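Local coordinates for phosphate binding protein (Planctomyces limnophilus, PDB 4JWO) that probably binds phosphate and takes part in phosphate transport across the cytoplasmic membrane, at residues 198-203 / 212-217; 100-105 / 115-120; 265-270 / 276-281. One frame throughout, in Å; residues are numbered along the deposited sequence. Where two conformers were deposited one is given.

Contact 1 of 3, residues 198-203 / 212-217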
ATOM      1  N   GLY A 198       0.668  -7.959   0.501  1.00 15.56           N
ATOM      2  CA  GLY A 198       0.593  -6.529   0.754  1.00 15.73           C
ATOM      3  C   GLY A 198      -0.828  -5.995   0.746  1.00 14.68           C
ATOM      4  O   GLY A 198      -1.208  -5.174   1.590  1.00 16.74           O
ATOM      5  N   THR A 199      -1.620  -6.436  -0.227  1.00 14.17           N
ATOM      6  CA  THR A 199      -3.001  -6.009  -0.324  1.00 12.94           C
ATOM      7  C   THR A 199      -3.795  -6.407   0.928  1.00 13.64           C
ATOM      8  O   THR A 199      -4.540  -5.591   1.489  1.00 14.47           O
ATOM      9  CB  THR A 199      -3.638  -6.597  -1.586  1.00 14.84           C
ATOM     10  OG1 THR A 199      -2.890  -6.153  -2.729  1.00 18.64           O
ATOM     11  CG2 THR A 199      -5.068  -6.142  -1.724  1.00 17.27           C
ATOM     12  N   PHE A 200      -3.619  -7.651   1.364  1.00 14.33           N
ATOM     13  CA  PHE A 200      -4.237  -8.131   2.602  1.00 14.38           C
ATOM     14  C   PHE A 200      -3.826  -7.283   3.791  1.00 15.58           C
ATOM     15  O   PHE A 200      -4.675  -6.845   4.574  1.00 15.95           O
ATOM     16  CB  PHE A 200      -3.825  -9.585   2.855  1.00 13.76           C
ATOM     17  CG  PHE A 200      -4.403 -10.185   4.108  1.00 14.09           C
ATOM     18  CD1 PHE A 200      -5.615 -10.861   4.069  1.00 15.05           C
ATOM     19  CD2 PHE A 200      -3.714 -10.109   5.305  1.00 15.51           C
ATOM     20  CE1 PHE A 200      -6.136 -11.445   5.223  1.00 15.63           C
ATOM     21  CE2 PHE A 200      -4.236 -10.684   6.468  1.00 16.25           C
ATOM     22  CZ  PHE A 200      -5.459 -11.344   6.409  1.00 17.03           C
ATOM     23  N   ASP A 201      -2.521  -7.070   3.939  1.00 13.97           N
ATOM     24  CA  ASP A 201      -1.992  -6.287   5.057  1.00 14.69           C
ATOM     25  C   ASP A 201      -2.590  -4.885   5.091  1.00 15.46           C
ATOM     26  O   ASP A 201      -2.959  -4.390   6.155  1.00 18.82           O
ATOM     27  CB  ASP A 201      -0.462  -6.217   5.004  1.00 16.66           C
ATOM     28  CG  ASP A 201       0.194  -7.522   5.415  1.00 18.32           C
ATOM     29  OD1 ASP A 201      -0.525  -8.422   5.906  1.00 19.40           O
ATOM     30  OD2 ASP A 201       1.431  -7.640   5.259  1.00 23.13           O
ATOM     31  N   TYR A 202      -2.698  -4.245   3.929  1.00 16.44           N
ATOM     32  CA  TYR A 202      -3.241  -2.883   3.880  1.00 13.82           C
ATOM     33  C   TYR A 202      -4.731  -2.877   4.233  1.00 14.87           C
ATOM     34  O   TYR A 202      -5.162  -2.156   5.140  1.00 16.96           O
ATOM     35  CB  TYR A 202      -2.986  -2.284   2.482  1.00 13.47           C
ATOM     36  CG  TYR A 202      -3.437  -0.847   2.268  1.00 14.10           C
ATOM     37  CD1 TYR A 202      -3.913  -0.064   3.320  1.00 16.10           C
ATOM     38  CD2 TYR A 202      -3.384  -0.278   1.000  1.00 18.03           C
ATOM     39  CE1 TYR A 202      -4.331   1.250   3.109  1.00 18.74           C
ATOM     40  CE2 TYR A 202      -3.798   1.029   0.783  1.00 16.45           C
ATOM     41  CZ  TYR A 202      -4.264   1.786   1.835  1.00 16.47           C
ATOM     42  OH  TYR A 202      -4.677   3.089   1.635  1.00 16.84           O
ATOM     43  N   PHE A 203      -5.512  -3.686   3.527  1.00 13.80           N
ATOM     44  CA  PHE A 203      -6.958  -3.705   3.740  1.00 15.10           C
ATOM     45  C   PHE A 203      -7.297  -4.029   5.181  1.00 13.79           C
ATOM     46  O   PHE A 203      -8.076  -3.326   5.826  1.00 15.67           O
ATOM     47  CB  PHE A 203      -7.603  -4.727   2.812  1.00 15.42           C
ATOM     48  CG  PHE A 203      -9.099  -4.717   2.860  1.00 13.32           C
ATOM     49  CD1 PHE A 203      -9.816  -3.758   2.147  1.00 14.67           C
ATOM     50  CD2 PHE A 203      -9.783  -5.648   3.617  1.00 16.14           C
ATOM     51  CE1 PHE A 203     -11.207  -3.737   2.188  1.00 16.98           C
ATOM     52  CE2 PHE A 203     -11.168  -5.632   3.667  1.00 17.23           C
ATOM     53  CZ  PHE A 203     -11.877  -4.668   2.946  1.00 15.24           C
ATOM     54  N   LYS A 212      -4.174  -6.549  12.092  1.00 45.39           N
ATOM     55  CA  LYS A 212      -3.848  -6.931  10.717  1.00 51.22           C
ATOM     56  C   LYS A 212      -4.321  -8.332  10.370  1.00 45.94           C
ATOM     57  O   LYS A 212      -3.577  -9.131   9.797  1.00 41.66           O
ATOM     58  CB  LYS A 212      -2.343  -6.819  10.479  1.00 58.90           C
ATOM     59  CG  LYS A 212      -1.865  -5.395  10.290  1.00 59.40           C
ATOM     60  CD  LYS A 212      -1.582  -5.132   8.832  1.00 52.13           C
ATOM     61  CE  LYS A 212      -0.098  -4.968   8.595  1.00 56.71           C
ATOM     62  NZ  LYS A 212       0.712  -6.188   8.864  1.00 62.44           N
ATOM     63  N   SER A 213      -5.572  -8.610  10.717  1.00 31.37           N
ATOM     64  CA  SER A 213      -6.162  -9.916  10.518  1.00 28.16           C
ATOM     65  C   SER A 213      -7.539  -9.752   9.912  1.00 25.50           C
ATOM     66  O   SER A 213      -8.074  -8.651   9.880  1.00 23.55           O
ATOM     67  CB  SER A 213      -6.326 -10.578  11.873  1.00 31.63           C
ATOM     68  OG  SER A 213      -7.138  -9.746  12.688  1.00 30.57           O
ATOM     69  N   SER A 214      -8.115 -10.854   9.436  1.00 21.97           N
ATOM     70  CA  SER A 214      -9.515 -10.873   9.007  1.00 17.31           C
ATOM     71  C   SER A 214     -10.084 -12.272   9.199  1.00 17.68           C
ATOM     72  O   SER A 214      -9.346 -13.213   9.487  1.00 18.04           O
ATOM     73  CB  SER A 214      -9.662 -10.437   7.545  1.00 22.10           C
ATOM     74  OG  SER A 214      -9.331 -11.479   6.642  1.00 22.69           O
ATOM     75  N   ARG A 215     -11.395 -12.413   9.034  1.00 15.20           N
ATOM     76  CA  ARG A 215     -11.986 -13.738   8.947  1.00 18.01           C
ATOM     77  C   ARG A 215     -11.316 -14.461   7.787  1.00 14.68           C
ATOM     78  O   ARG A 215     -10.786 -13.841   6.860  1.00 17.41           O
ATOM     79  CB  ARG A 215     -13.493 -13.623   8.691  1.00 17.51           C
ATOM     80  CG  ARG A 215     -13.815 -12.968   7.352  1.00 16.75           C
ATOM     81  CD  ARG A 215     -15.286 -12.596   7.256  1.00 17.24           C
ATOM     82  NE  ARG A 215     -16.161 -13.767   7.230  1.00 20.46           N
ATOM     83  CZ  ARG A 215     -17.488 -13.695   7.183  1.00 18.59           C
ATOM     84  NH1 ARG A 215     -18.082 -12.508   7.174  1.00 19.62           N
ATOM     85  NH2 ARG A 215     -18.209 -14.811   7.158  1.00 21.46           N
ATOM     86  N   SER A 216     -11.327 -15.782   7.835  1.00 17.15           N
ATOM     87  CA  SER A 216     -10.666 -16.556   6.790  1.00 16.88           C
ATOM     88  C   SER A 216     -11.636 -17.229   5.827  1.00 22.89           C
ATOM     89  O   SER A 216     -11.202 -17.826   4.834  1.00 19.63           O
ATOM     90  CB  SER A 216      -9.763 -17.606   7.422  1.00 17.93           C
ATOM     91  OG  SER A 216     -10.520 -18.547   8.162  1.00 20.89           O
ATOM     92  N   ASP A 217     -12.932 -17.161   6.127  1.00 19.48           N
ATOM     93  CA  ASP A 217     -13.923 -17.803   5.259  1.00 21.40           C
ATOM     94  C   ASP A 217     -14.360 -16.864   4.135  1.00 20.85           C
ATOM     95  O   ASP A 217     -15.399 -16.204   4.194  1.00 20.63           O
ATOM     96  CB  ASP A 217     -15.119 -18.352   6.044  1.00 20.70           C
ATOM     97  CG  ASP A 217     -15.793 -17.304   6.897  1.00 23.75           C
ATOM     98  OD1 ASP A 217     -15.083 -16.440   7.455  1.00 19.13           O
ATOM     99  OD2 ASP A 217     -17.039 -17.345   7.018  1.00 24.21           O
TER

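Contact 2 of 3, residues 100-105 / 115-120. With SO4 (sulfate ion), chain B.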
ATOM      1  N   GLY A 100       8.337  -2.964  12.351  1.00 32.21           N
ATOM      2  CA  GLY A 100       9.467  -3.866  12.479  1.00 35.23           C
ATOM      3  C   GLY A 100      10.679  -3.307  11.763  1.00 30.30           C
ATOM      4  O   GLY A 100      11.791  -3.378  12.265  1.00 32.14           O
ATOM      5  N   GLY A 101      10.454  -2.739  10.579  1.00 34.21           N
ATOM      6  CA  GLY A 101      11.526  -2.113   9.828  1.00 29.00           C
ATOM      7  C   GLY A 101      12.102  -0.897  10.537  1.00 31.95           C
ATOM      8  O   GLY A 101      13.311  -0.694  10.557  1.00 33.42           O
ATOM      9  N   PHE A 102      11.231  -0.070  11.103  1.00 32.97           N
ATOM     10  CA  PHE A 102      11.699   1.084  11.863  1.00 30.85           C
ATOM     11  C   PHE A 102      12.477   0.657  13.110  1.00 33.22           C
ATOM     12  O   PHE A 102      13.393   1.358  13.546  1.00 34.89           O
ATOM     13  CB  PHE A 102      10.533   2.001  12.252  1.00 30.05           C
ATOM     14  CG  PHE A 102      10.177   3.025  11.203  1.00 32.57           C
ATOM     15  CD1 PHE A 102      11.122   3.932  10.739  1.00 35.74           C
ATOM     16  CD2 PHE A 102       8.887   3.103  10.712  1.00 26.76           C
ATOM     17  CE1 PHE A 102      10.778   4.889   9.782  1.00 31.92           C
ATOM     18  CE2 PHE A 102       8.539   4.059   9.755  1.00 31.00           C
ATOM     19  CZ  PHE A 102       9.489   4.946   9.295  1.00 33.63           C
ATOM     20  N   LYS A 103      12.108  -0.486  13.690  1.00 33.62           N
ATOM     21  CA  LYS A 103      12.789  -0.997  14.883  1.00 36.04           C
ATOM     22  C   LYS A 103      14.234  -1.354  14.565  1.00 37.43           C
ATOM     23  O   LYS A 103      15.135  -1.105  15.361  1.00 39.61           O
ATOM     24  CB  LYS A 103      12.064  -2.224  15.454  1.00 39.38           C
ATOM     25  CG  LYS A 103      10.824  -1.918  16.299  1.00 51.78           C
ATOM     26  CD  LYS A 103      10.094  -3.200  16.708  1.00 57.12           C
ATOM     27  CE  LYS A 103       8.976  -2.927  17.714  1.00 59.85           C
ATOM     28  NZ  LYS A 103       8.276  -4.188  18.125  1.00 62.94           N
ATOM     29  N   LYS A 104      14.445  -1.956  13.400  1.00 36.38           N
ATOM     30  CA  LYS A 104      15.787  -2.281  12.940  1.00 37.78           C
ATOM     31  C   LYS A 104      16.520  -1.035  12.468  1.00 38.04           C
ATOM     32  O   LYS A 104      17.739  -0.944  12.566  1.00 39.98           O
ATOM     33  CB  LYS A 104      15.740  -3.322  11.820  1.00 38.30           C
ATOM     34  CG  LYS A 104      15.110  -4.646  12.221  1.00 44.87           C
ATOM     35  CD  LYS A 104      15.702  -5.796  11.414  1.00 56.91           C
ATOM     36  CE  LYS A 104      15.005  -7.114  11.712  1.00 59.67           C
ATOM     37  NZ  LYS A 104      15.636  -8.253  10.985  1.00 72.46           N
ATOM     38  N   PHE A 105      15.760  -0.083  11.943  1.00 36.22           N
ATOM     39  CA  PHE A 105      16.286   1.203  11.511  1.00 36.39           C
ATOM     40  C   PHE A 105      16.864   1.939  12.708  1.00 38.45           C
ATOM     41  O   PHE A 105      17.978   2.449  12.658  1.00 40.06           O
ATOM     42  CB  PHE A 105      15.145   2.017  10.903  1.00 34.13           C
ATOM     43  CG  PHE A 105      15.585   3.242  10.140  1.00 35.44           C
ATOM     44  CD1 PHE A 105      16.238   3.126   8.923  1.00 33.94           C
ATOM     45  CD2 PHE A 105      15.304   4.511  10.624  1.00 35.49           C
ATOM     46  CE1 PHE A 105      16.613   4.257   8.205  1.00 35.48           C
ATOM     47  CE2 PHE A 105      15.678   5.649   9.912  1.00 38.07           C
ATOM     48  CZ  PHE A 105      16.333   5.520   8.700  1.00 35.47           C
ATOM     49  N   ALA A 115       8.059   2.159   4.376  1.00 20.72           N
ATOM     50  CA  ALA A 115       7.008   2.408   5.354  1.00 20.30           C
ATOM     51  C   ALA A 115       5.684   2.655   4.662  1.00 22.90           C
ATOM     52  O   ALA A 115       5.628   3.376   3.666  1.00 21.76           O
ATOM     53  CB  ALA A 115       7.369   3.600   6.215  1.00 22.17           C
ATOM     54  N   SER A 116       4.621   2.058   5.193  1.00 21.81           N
ATOM     55  CA  SER A 116       3.299   2.290   4.620  0.52 21.22           C
ATOM     56  C   SER A 116       2.610   3.446   5.334  1.00 21.60           C
ATOM     57  O   SER A 116       1.455   3.749   5.071  1.00 19.96           O
ATOM     58  CB  SER A 116       2.443   1.035   4.703  0.52 22.67           C
ATOM     59  OG  SER A 116       2.174   0.710   6.048  0.52 20.66           O
ATOM     60  N   ARG A 117       3.339   4.096   6.228  1.00 22.67           N
ATOM     61  CA  ARG A 117       2.853   5.283   6.918  1.00 23.38           C
ATOM     62  C   ARG A 117       4.075   6.098   7.264  1.00 26.20           C
ATOM     63  O   ARG A 117       5.177   5.554   7.319  1.00 26.45           O
ATOM     64  CB  ARG A 117       2.132   4.891   8.207  1.00 26.23           C
ATOM     65  CG  ARG A 117       2.963   3.994   9.105  1.00 30.31           C
ATOM     66  CD  ARG A 117       2.625   4.161  10.571  1.00 35.30           C
ATOM     67  NE  ARG A 117       3.350   3.191  11.392  1.00 36.74           N
ATOM     68  CZ  ARG A 117       4.617   3.328  11.767  1.00 33.71           C
ATOM     69  NH1 ARG A 117       5.300   4.404  11.399  1.00 29.95           N
ATOM     70  NH2 ARG A 117       5.203   2.389  12.508  1.00 33.34           N
ATOM     71  N   PRO A 118       3.896   7.398   7.516  1.00 24.09           N
ATOM     72  CA  PRO A 118       5.049   8.191   7.947  1.00 23.31           C
ATOM     73  C   PRO A 118       5.597   7.688   9.280  1.00 25.70           C
ATOM     74  O   PRO A 118       4.857   7.115  10.086  1.00 25.47           O
ATOM     75  CB  PRO A 118       4.458   9.588   8.125  1.00 26.66           C
ATOM     76  CG  PRO A 118       3.245   9.607   7.261  1.00 26.25           C
ATOM     77  CD  PRO A 118       2.686   8.224   7.360  1.00 23.03           C
ATOM     78  N   ILE A 119       6.892   7.898   9.497  1.00 25.23           N
ATOM     79  CA  ILE A 119       7.517   7.669  10.791  1.00 29.04           C
ATOM     80  C   ILE A 119       6.710   8.345  11.903  1.00 28.99           C
ATOM     81  O   ILE A 119       6.221   9.462  11.729  1.00 29.80           O
ATOM     82  CB  ILE A 119       8.977   8.182  10.766  1.00 30.52           C
ATOM     83  CG1 ILE A 119       9.751   7.737  12.005  1.00 30.17           C
ATOM     84  CG2 ILE A 119       9.047   9.708  10.577  1.00 29.62           C
ATOM     85  CD1 ILE A 119      11.195   8.163  11.959  1.00 32.34           C
ATOM     86  N   THR A 120       6.542   7.660  13.033  1.00 30.35           N
ATOM     87  CA  THR A 120       5.782   8.230  14.149  1.00 35.55           C
ATOM     88  C   THR A 120       6.624   9.216  14.947  1.00 33.20           C
ATOM     89  O   THR A 120       7.847   9.238  14.830  1.00 33.22           O
ATOM     90  CB  THR A 120       5.253   7.150  15.118  1.00 31.13           C
ATOM     91  OG1 THR A 120       6.355   6.557  15.814  1.00 33.41           O
ATOM     92  CG2 THR A 120       4.474   6.080  14.370  1.00 32.31           C
TER
HETATM   93  S   SO4 B 401       2.942  -2.847   7.139  1.00 45.02           S
HETATM   94  O1  SO4 B 401       1.581  -3.283   6.850  1.00 41.94           O
HETATM   95  O2  SO4 B 401       3.214  -1.548   6.541  1.00 49.46           O
HETATM   96  O3  SO4 B 401       3.086  -2.732   8.580  1.00 33.74           O
HETATM   97  O4  SO4 B 401       3.876  -3.834   6.584  1.00 41.77           O

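Contact 3 of 3, residues 265-270 / 276-281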
ATOM      1  N   VAL A 265     -16.877  11.276   2.817  1.00 25.54           N
ATOM      2  CA  VAL A 265     -18.261  10.850   2.695  1.00 23.74           C
ATOM      3  C   VAL A 265     -18.507  10.311   1.291  1.00 25.17           C
ATOM      4  O   VAL A 265     -18.496  11.073   0.322  1.00 26.34           O
ATOM      5  CB  VAL A 265     -19.246  12.007   2.984  1.00 26.12           C
ATOM      6  CG1 VAL A 265     -20.690  11.508   2.951  1.00 25.18           C
ATOM      7  CG2 VAL A 265     -18.923  12.634   4.337  1.00 27.90           C
ATOM      8  N   CYS A 266     -18.726   8.999   1.196  1.00 22.92           N
ATOM      9  CA  CYS A 266     -19.020   8.329  -0.076  1.00 23.08           C
ATOM     10  C   CYS A 266     -18.078   8.756  -1.207  1.00 18.91           C
ATOM     11  O   CYS A 266     -18.507   9.246  -2.249  1.00 24.27           O
ATOM     12  CB  CYS A 266     -20.492   8.510  -0.473  1.00 22.19           C
ATOM     13  SG  CYS A 266     -21.652   7.788   0.729  1.00 26.46           S
ATOM     14  N   VAL A 267     -16.779   8.565  -0.979  1.00 19.84           N
ATOM     15  CA  VAL A 267     -15.771   8.953  -1.946  1.00 21.35           C
ATOM     16  C   VAL A 267     -15.504   7.837  -2.948  1.00 18.28           C
ATOM     17  O   VAL A 267     -15.155   6.716  -2.571  1.00 18.76           O
ATOM     18  CB  VAL A 267     -14.460   9.344  -1.233  1.00 22.88           C
ATOM     19  CG1 VAL A 267     -13.433   9.821  -2.240  1.00 19.96           C
ATOM     20  CG2 VAL A 267     -14.727  10.426  -0.182  1.00 20.08           C
ATOM     21  N   GLU A 268     -15.703   8.141  -4.227  1.00 19.93           N
ATOM     22  CA  GLU A 268     -15.413   7.191  -5.296  1.00 21.18           C
ATOM     23  C   GLU A 268     -13.903   7.173  -5.521  1.00 22.30           C
ATOM     24  O   GLU A 268     -13.288   8.232  -5.578  1.00 21.07           O
ATOM     25  CB  GLU A 268     -16.125   7.637  -6.571  1.00 22.92           C
ATOM     26  CG  GLU A 268     -15.912   6.737  -7.772  1.00 31.24           C
ATOM     27  CD  GLU A 268     -16.498   7.334  -9.035  1.00 40.84           C
ATOM     28  OE1 GLU A 268     -17.135   8.406  -8.948  1.00 38.92           O
ATOM     29  OE2 GLU A 268     -16.322   6.734 -10.117  1.00 43.67           O
ATOM     30  N   PRO A 269     -13.294   5.977  -5.644  1.00 17.99           N
ATOM     31  CA  PRO A 269     -11.868   5.924  -5.990  1.00 16.57           C
ATOM     32  C   PRO A 269     -11.664   6.286  -7.465  1.00 17.61           C
ATOM     33  O   PRO A 269     -12.166   5.610  -8.373  1.00 20.63           O
ATOM     34  CB  PRO A 269     -11.491   4.461  -5.723  1.00 17.42           C
ATOM     35  CG  PRO A 269     -12.780   3.716  -5.960  1.00 19.03           C
ATOM     36  CD  PRO A 269     -13.868   4.633  -5.448  1.00 19.41           C
ATOM     37  N   THR A 270     -10.962   7.393  -7.700  1.00 17.09           N
ATOM     38  CA  THR A 270     -10.640   7.849  -9.049  1.00 16.73           C
ATOM     39  C   THR A 270      -9.227   8.402  -8.970  1.00 18.72           C
ATOM     40  O   THR A 270      -8.711   8.614  -7.869  1.00 18.72           O
ATOM     41  CB  THR A 270     -11.557   9.000  -9.514  1.00 20.88           C
ATOM     42  OG1 THR A 270     -11.273  10.182  -8.748  1.00 21.38           O
ATOM     43  CG2 THR A 270     -13.037   8.636  -9.400  1.00 20.88           C
ATOM     44  N   SER A 276      -5.657  13.519  -4.539  1.00 23.01           N
ATOM     45  CA  SER A 276      -5.947  14.663  -3.667  1.00 21.10           C
ATOM     46  C   SER A 276      -5.996  14.229  -2.210  1.00 21.18           C
ATOM     47  O   SER A 276      -6.124  15.059  -1.312  1.00 25.62           O
ATOM     48  CB  SER A 276      -7.293  15.250  -4.024  1.00 24.25           C
ATOM     49  OG  SER A 276      -8.272  14.264  -3.784  1.00 25.06           O
ATOM     50  N   GLY A 277      -5.946  12.920  -1.989  1.00 22.13           N
ATOM     51  CA  GLY A 277      -6.026  12.365  -0.650  1.00 22.56           C
ATOM     52  C   GLY A 277      -7.440  12.286  -0.093  1.00 21.70           C
ATOM     53  O   GLY A 277      -7.629  11.979   1.075  1.00 23.44           O
ATOM     54  N   GLU A 278      -8.434  12.572  -0.920  1.00 19.39           N
ATOM     55  CA  GLU A 278      -9.813  12.549  -0.454  0.55 19.44           C
ATOM     56  C   GLU A 278     -10.259  11.109  -0.180  1.00 21.50           C
ATOM     57  O   GLU A 278     -11.063  10.866   0.715  1.00 22.27           O
ATOM     58  CB  GLU A 278     -10.738  13.227  -1.472  0.55 23.49           C
ATOM     59  CG  GLU A 278     -12.158  13.437  -0.983  0.55 25.25           C
ATOM     60  CD  GLU A 278     -13.081  13.936  -2.081  0.55 30.56           C
ATOM     61  OE1 GLU A 278     -12.645  13.996  -3.251  0.55 31.73           O
ATOM     62  OE2 GLU A 278     -14.246  14.261  -1.775  0.55 36.14           O
ATOM     63  N   TYR A 279      -9.726  10.168  -0.954  1.00 19.68           N
ATOM     64  CA  TYR A 279     -10.102   8.769  -0.827  1.00 17.69           C
ATOM     65  C   TYR A 279      -9.297   8.106   0.292  1.00 17.82           C
ATOM     66  O   TYR A 279      -8.231   7.516   0.069  1.00 18.89           O
ATOM     67  CB  TYR A 279      -9.913   8.057  -2.171  1.00 16.13           C
ATOM     68  CG  TYR A 279     -10.309   6.603  -2.169  1.00 16.85           C
ATOM     69  CD1 TYR A 279     -11.639   6.225  -2.117  1.00 16.38           C
ATOM     70  CD2 TYR A 279      -9.352   5.609  -2.264  1.00 14.53           C
ATOM     71  CE1 TYR A 279     -12.003   4.881  -2.131  1.00 16.65           C
ATOM     72  CE2 TYR A 279      -9.701   4.272  -2.277  1.00 16.55           C
ATOM     73  CZ  TYR A 279     -11.028   3.915  -2.216  1.00 15.01           C
ATOM     74  OH  TYR A 279     -11.383   2.572  -2.227  1.00 16.45           O
ATOM     75  N   THR A 280      -9.813   8.239   1.511  1.00 18.90           N
ATOM     76  CA  THR A 280      -9.159   7.699   2.696  0.60 17.63           C
ATOM     77  C   THR A 280     -10.166   6.826   3.467  1.00 22.15           C
ATOM     78  O   THR A 280     -11.348   7.149   3.531  1.00 20.43           O
ATOM     79  CB  THR A 280      -8.570   8.856   3.556  0.60 22.85           C
ATOM     80  OG1 THR A 280      -7.779   8.332   4.630  0.60 16.93           O
ATOM     81  CG2 THR A 280      -9.674   9.754   4.111  0.60 23.13           C
ATOM     82  N   PRO A 281      -9.697   5.728   4.077  1.00 18.29           N
ATOM     83  CA  PRO A 281      -8.312   5.268   4.257  1.00 16.34           C
ATOM     84  C   PRO A 281      -7.736   4.347   3.188  1.00 16.20           C
ATOM     85  O   PRO A 281      -6.607   3.886   3.370  1.00 17.79           O
ATOM     86  CB  PRO A 281      -8.399   4.495   5.568  1.00 18.06           C
ATOM     87  CG  PRO A 281      -9.754   3.829   5.473  1.00 17.80           C
ATOM     88  CD  PRO A 281     -10.650   4.860   4.787  1.00 19.73           C
TER

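Contact 1 of 3, residues 198-203 / 212-217
Lys212 lies along helix 198-208, its side chain running back over Asp201. Its CB starts the chain off with CG beside the backbone N (chi1 -77°), and bends at the three torsions beyond fold the aliphatic part against the helix. CD is the first atom to touch, 3.1 Å from the backbone O of Asp201. CE follows, 3.8 Å from Asp201 CB, so the methylene chain covers the root of the aspartate. At the tip, NZ hovers near the carboxylate: the separation from Asp201 OD1 is 3.9 Å, a long salt bridge whose pull is mainly electrostatic. The carboxylate has a firmer partner in Ser69, whose OG is hydrogen-bonded to Asp201 OD2, while the ammonium group also makes a weak, long ion pair with a bound sulfate. One helix residue earlier, the Phe200 ring reaches the loop, its CE2 3.7 Å from the backbone O of Lys212 and its CE1 3.5 Å from Ser214 OG; these two oxygens and the carbonyl carbon of Ser213 all approach the ring obliquely. The Ser214 hydroxyl is engaged along its own chain, donating to Arg215 O at 2.8 Å. Lys212 beside a sulfate, probably from the crystallisation liquor, is consistent with the rim of the anion site of a PstS-type periplasmic binding protein fold, where helix 198-208 packs against the loop that follows it.

Contact 2 of 3, residues 100-105 / 115-120
Ala115, at the end of strand 112-115, meets the Phe102 ring with its methyl group, CB lying 3.8 Å from Phe102 CE2. Ser116 turns from the ring to the bound sulfate: in one of its two conformers OG comes so close to sulfate O2 that the details of that bond are doubtful, while Thr98, Ser68 and the backbone N of Ser69 bind the same ion. Arg117 returns to the phenylalanine. Its chain, extended from CG to NE, brings NH1 to 3.6 Å from Phe102 CE2, with the guanidinium and ring planes only 12° apart but the approach oblique. NH1 also donates to the backbone O of Pro118 at 3.0 Å, from above that carbonyl's plane, and NH2 forms a salt bridge with Glu123; these two bonds restrain the rotation of the guanidinium group. Ile119 supplies the apolar lid. With CG1 anti to the backbone N (chi1 -170°), that methylene sits over one face of the Phe102 ring, 4.1 Å from its centroid, in a CH-pi contact, while CB comes within 3.6 Å of Phe102 CZ. Thr120 places CG2 over a guanidinium face of Arg117 and caps helix 121-129 through its hydroxyl. The loop thus bridges strand 112-115 and helix 121-129, with helix 98-106 presenting Phe102 to it; Tyr289 of strand 283-291 adds an edge-to-face contact with that ring, and Ile119 reaches on to Ala124 and Cys127 of helix 121-129.

Contact 3 of 3, residues 265-270 / 276-281
Tyr279 and Pro269 form the CH-pi part of this contact. Pro269 CB stands over one face of the phenol ring, 3.7 Å from the centroid and 17° off the normal, so the proline ring covers the outer part of the tyrosine. Its nearest ring atom is CZ, with Pro269 CB to Tyr279 CZ at 3.6 Å. Apolar packing comes mainly from Val267. Its CG1 rests 3.9 Å from Tyr279 CB, and its other methyl, CG2, lies 3.8 Å from the backbone O of Glu278. Tyr279 CG is anti to the backbone N (chi1 -178°), which carries the ring past the valine to the proline. Polar atoms meet the ring differently: the backbone O of Val267 lies at its edge, in plane, 3.6 Å from Tyr279 CD1. The buried hydroxyl end is satisfied by Leu144, whose backbone O is hydrogen-bonded to Tyr279 OH. A leucine in place of Tyr279 would probably leave Leu144 O without this partner and open a gap against Pro269 CB. In the backbone, Gly277, with positive phi, leads out of helix 271-275, and Tyr279 is the centre of an inverse gamma turn, with a weak 3.0 Å bond from Thr280 N to Glu278 O. Thr270 caps the start of that same helix. The two segments close a loop-helix-loop connection between strands 254-259 and 283-291 of the periplasmic binding protein fold, and Cys266 of segment 265-270 ties it to Cys157 through a disulfide.

Contact 3 is the buried one, contact 2 is partly buried, and contact 1 lies at the surface. Their chemistry follows: a tyrosine packed against a valine and a proline of the other loop in contact 3, a phenylalanine shared by aliphatic groups and an arginine in contact 2, and a long ion pair beside a phenylalanine in contact 1. Contacts 1 and 2 both pair a helix with a loop and approach the same sulfate, from Lys212 and from Ser116, although their nearest atoms are about 7 Å apart. Contact 3 instead joins two loops flanking a short helix. It touches contact 1 through a probable hydrogen bond, Tyr202 OH to Pro281 O at 2.7 Å. Strand 283-291 borders contact 2 and follows contact 3.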